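Local coordinates for ESAT-6-like protein MAB_3112 (Mycobacterium abscessus, PDB 4I0X), which is of unknown function but, as a probably secreted WXG100-family protein, forms a heterodimeric EsxEF complex with its partner MAB_3113, at residues G55-K58 with V59-L63. The protein carries 4 engineered substitutions. Residues are numbered along the deposited sequence; the frame is centred on the assembly and turned at random.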
ATOM      1  N   GLY A  55      -6.881   0.941  -0.273  1.00 13.86           N
ATOM      2  CA  GLY A  55      -6.056  -0.137   0.222  1.00 12.93           C
ATOM      3  C   GLY A  55      -4.870   0.401   1.008  1.00 11.35           C
ATOM      4  O   GLY A  55      -4.519  -0.082   2.083  1.00 14.02           O
ATOM      5  N   ALA A  56      -4.279   1.441   0.477  1.00 11.03           N
ATOM      6  CA  ALA A  56      -3.113   2.079   1.072  1.00 11.21           C
ATOM      7  C   ALA A  56      -3.434   2.620   2.455  1.00  9.89           C
ATOM      8  O   ALA A  56      -2.704   2.384   3.405  1.00 14.98           O
ATOM      9  CB  ALA A  56      -2.580   3.182   0.138  1.00 14.11           C
ATOM     10  N   THR A  57      -4.572   3.286   2.586  1.00 12.25           N
ATOM     11  CA  THR A  57      -5.064   3.743   3.889  1.00 12.82           C
ATOM     12  C   THR A  57      -5.252   2.621   4.933  1.00 15.06           C
ATOM     13  O   THR A  57      -4.853   2.756   6.095  1.00 19.63           O
ATOM     14  CB  THR A  57      -6.387   4.488   3.698  1.00 14.44           C
ATOM     15  OG1 THR A  57      -6.163   5.545   2.758  1.00 17.65           O
ATOM     16  CG2 THR A  57      -6.918   5.057   5.017  1.00 16.62           C
ATOM     17  N   LYS A  58      -5.889   1.532   4.524  1.00 13.16           N
ATOM     18  CA  LYS A  58      -6.073   0.394   5.407  1.00 14.42           C
ATOM     19  C   LYS A  58      -4.699  -0.186   5.817  1.00 13.66           C
ATOM     20  O   LYS A  58      -4.506  -0.596   6.962  1.00 14.41           O
ATOM     21  CB  LYS A  58      -6.923  -0.679   4.729  1.00 15.63           C
ATOM     22  CG  LYS A  58      -8.350  -0.239   4.424  1.00 17.23           C
ATOM     23  CD  LYS A  58      -9.216  -1.374   3.843  1.00 23.56           C
ATOM     24  CE  LYS A  58     -10.418  -0.786   3.101  1.00 22.26           C
ATOM     25  NZ  LYS A  58     -11.285  -1.792   2.426  1.00 21.07           N
ATOM     26  N   VAL A  59      -3.757  -0.240   4.881  1.00 12.45           N
ATOM     27  CA  VAL A  59      -2.412  -0.724   5.237  1.00 16.46           C
ATOM     28  C   VAL A  59      -1.759   0.191   6.294  1.00 18.12           C
ATOM     29  O   VAL A  59      -1.218  -0.267   7.289  1.00 15.83           O
ATOM     30  CB  VAL A  59      -1.487  -0.839   3.992  1.00 11.17           C
ATOM     31  CG1 VAL A  59      -0.025  -1.069   4.415  1.00 13.67           C
ATOM     32  CG2 VAL A  59      -1.952  -1.940   3.066  1.00 12.01           C
ATOM     33  N   TRP A  60      -1.852   1.493   6.064  1.00 12.31           N
ATOM     34  CA  TRP A  60      -1.231   2.512   6.908  1.00 16.03           C
ATOM     35  C   TRP A  60      -1.806   2.420   8.299  1.00 11.86           C
ATOM     36  O   TRP A  60      -1.082   2.496   9.278  1.00 18.00           O
ATOM     37  CB  TRP A  60      -1.514   3.934   6.348  1.00 29.22           C
ATOM     38  CG  TRP A  60      -1.132   5.058   7.294  1.00 29.46           C
ATOM     39  CD1 TRP A  60       0.074   5.701   7.344  1.00 35.28           C
ATOM     40  CD2 TRP A  60      -1.923   5.628   8.336  1.00 34.31           C
ATOM     41  NE1 TRP A  60       0.084   6.646   8.342  1.00 31.05           N
ATOM     42  CE2 TRP A  60      -1.130   6.618   8.973  1.00 37.48           C
ATOM     43  CE3 TRP A  60      -3.214   5.398   8.810  1.00 44.51           C
ATOM     44  CZ2 TRP A  60      -1.595   7.376  10.041  1.00 39.67           C
ATOM     45  CZ3 TRP A  60      -3.674   6.162   9.883  1.00 43.24           C
ATOM     46  CH2 TRP A  60      -2.865   7.133  10.480  1.00 41.44           C
ATOM     47  N   ASN A  61      -3.112   2.240   8.378  1.00 18.37           N
ATOM     48  CA  ASN A  61      -3.795   2.085   9.656  1.00 19.70           C
ATOM     49  C   ASN A  61      -3.386   0.839  10.410  1.00 16.91           C
ATOM     50  O   ASN A  61      -3.256   0.859  11.637  1.00 16.39           O
ATOM     51  CB  ASN A  61      -5.307   2.106   9.476  1.00 21.08           C
ATOM     52  CG  ASN A  61      -5.866   3.529   9.492  1.00 29.30           C
ATOM     53  OD1 ASN A  61      -5.914   4.179  10.533  1.00 35.64           O
ATOM     54  ND2 ASN A  61      -6.272   4.013   8.343  1.00 41.87           N
ATOM     55  N   ALA A  62      -3.193  -0.248   9.682  1.00 16.02           N
ATOM     56  CA  ALA A  62      -2.802  -1.505  10.316  1.00 16.29           C
ATOM     57  C   ALA A  62      -1.367  -1.416  10.817  1.00 14.72           C
ATOM     58  O   ALA A  62      -1.071  -1.884  11.915  1.00 15.54           O
ATOM     59  CB  ALA A  62      -2.965  -2.674   9.359  1.00 19.03           C
ATOM     60  N   LEU A  63      -0.500  -0.794  10.033  1.00 13.30           N
ATOM     61  CA  LEU A  63       0.898  -0.577  10.423  1.00 12.79           C
ATOM     62  C   LEU A  63       1.045   0.288  11.665  1.00 12.97           C
ATOM     63  O   LEU A  63       1.794  -0.026  12.544  1.00 13.37           O
ATOM     64  CB  LEU A  63       1.725   0.061   9.283  1.00 11.52           C
ATOM     65  CG  LEU A  63       2.013  -0.884   8.133  1.00 11.47           C
ATOM     66  CD1 LEU A  63       2.529  -0.140   6.946  1.00 17.91           C
ATOM     67  CD2 LEU A  63       2.994  -1.996   8.541  1.00 15.47           C
TER
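With chi1 at -86° and chi2 likewise negative, Asn61 folds its amide back along the helix toward Thr57, one turn earlier; Thr57 CG2 is anti to its backbone N, and the two side chains lie side by side. Asn61 ND2 stands 3.5 Å from Thr57 CG2 and 2.9 Å from Thr57 O, the latter a hydrogen bond bent to 142° at the hydrogen. This donor sits well above the carbonyl plane, off the lone pairs, whereas Asn61 N, also 2.9 Å from Thr57 O, makes the straighter helical bond (161°) from the opposite face. One oxygen is thus gripped twice by the same residue, which limits how the amide can rotate. Asn61 ND2 also lies at the edge of the Trp60 ring, in its plane, 3.4 Å from Trp60 CE3. Val59 CG2 comes within 3.3 Å of Gly55 O, the acceptor for Val59 N. Lys58 NZ, at the end of an extended chain, forms salt bridges with Asp54 and with Glu71 of the MAB_3113 chain, while Thr57 OG1 bonds to Gln53 O. Val59 and Leu63 pack on Met19 of helix 4-32. With Trp60 N to Ala56 O (2.9 Å) and Ala62 N to Lys58 O (3.0 Å), the i to i+4 ladder identifies regular alpha-helix, here within the helical hairpin characteristic of WXG100 proteins.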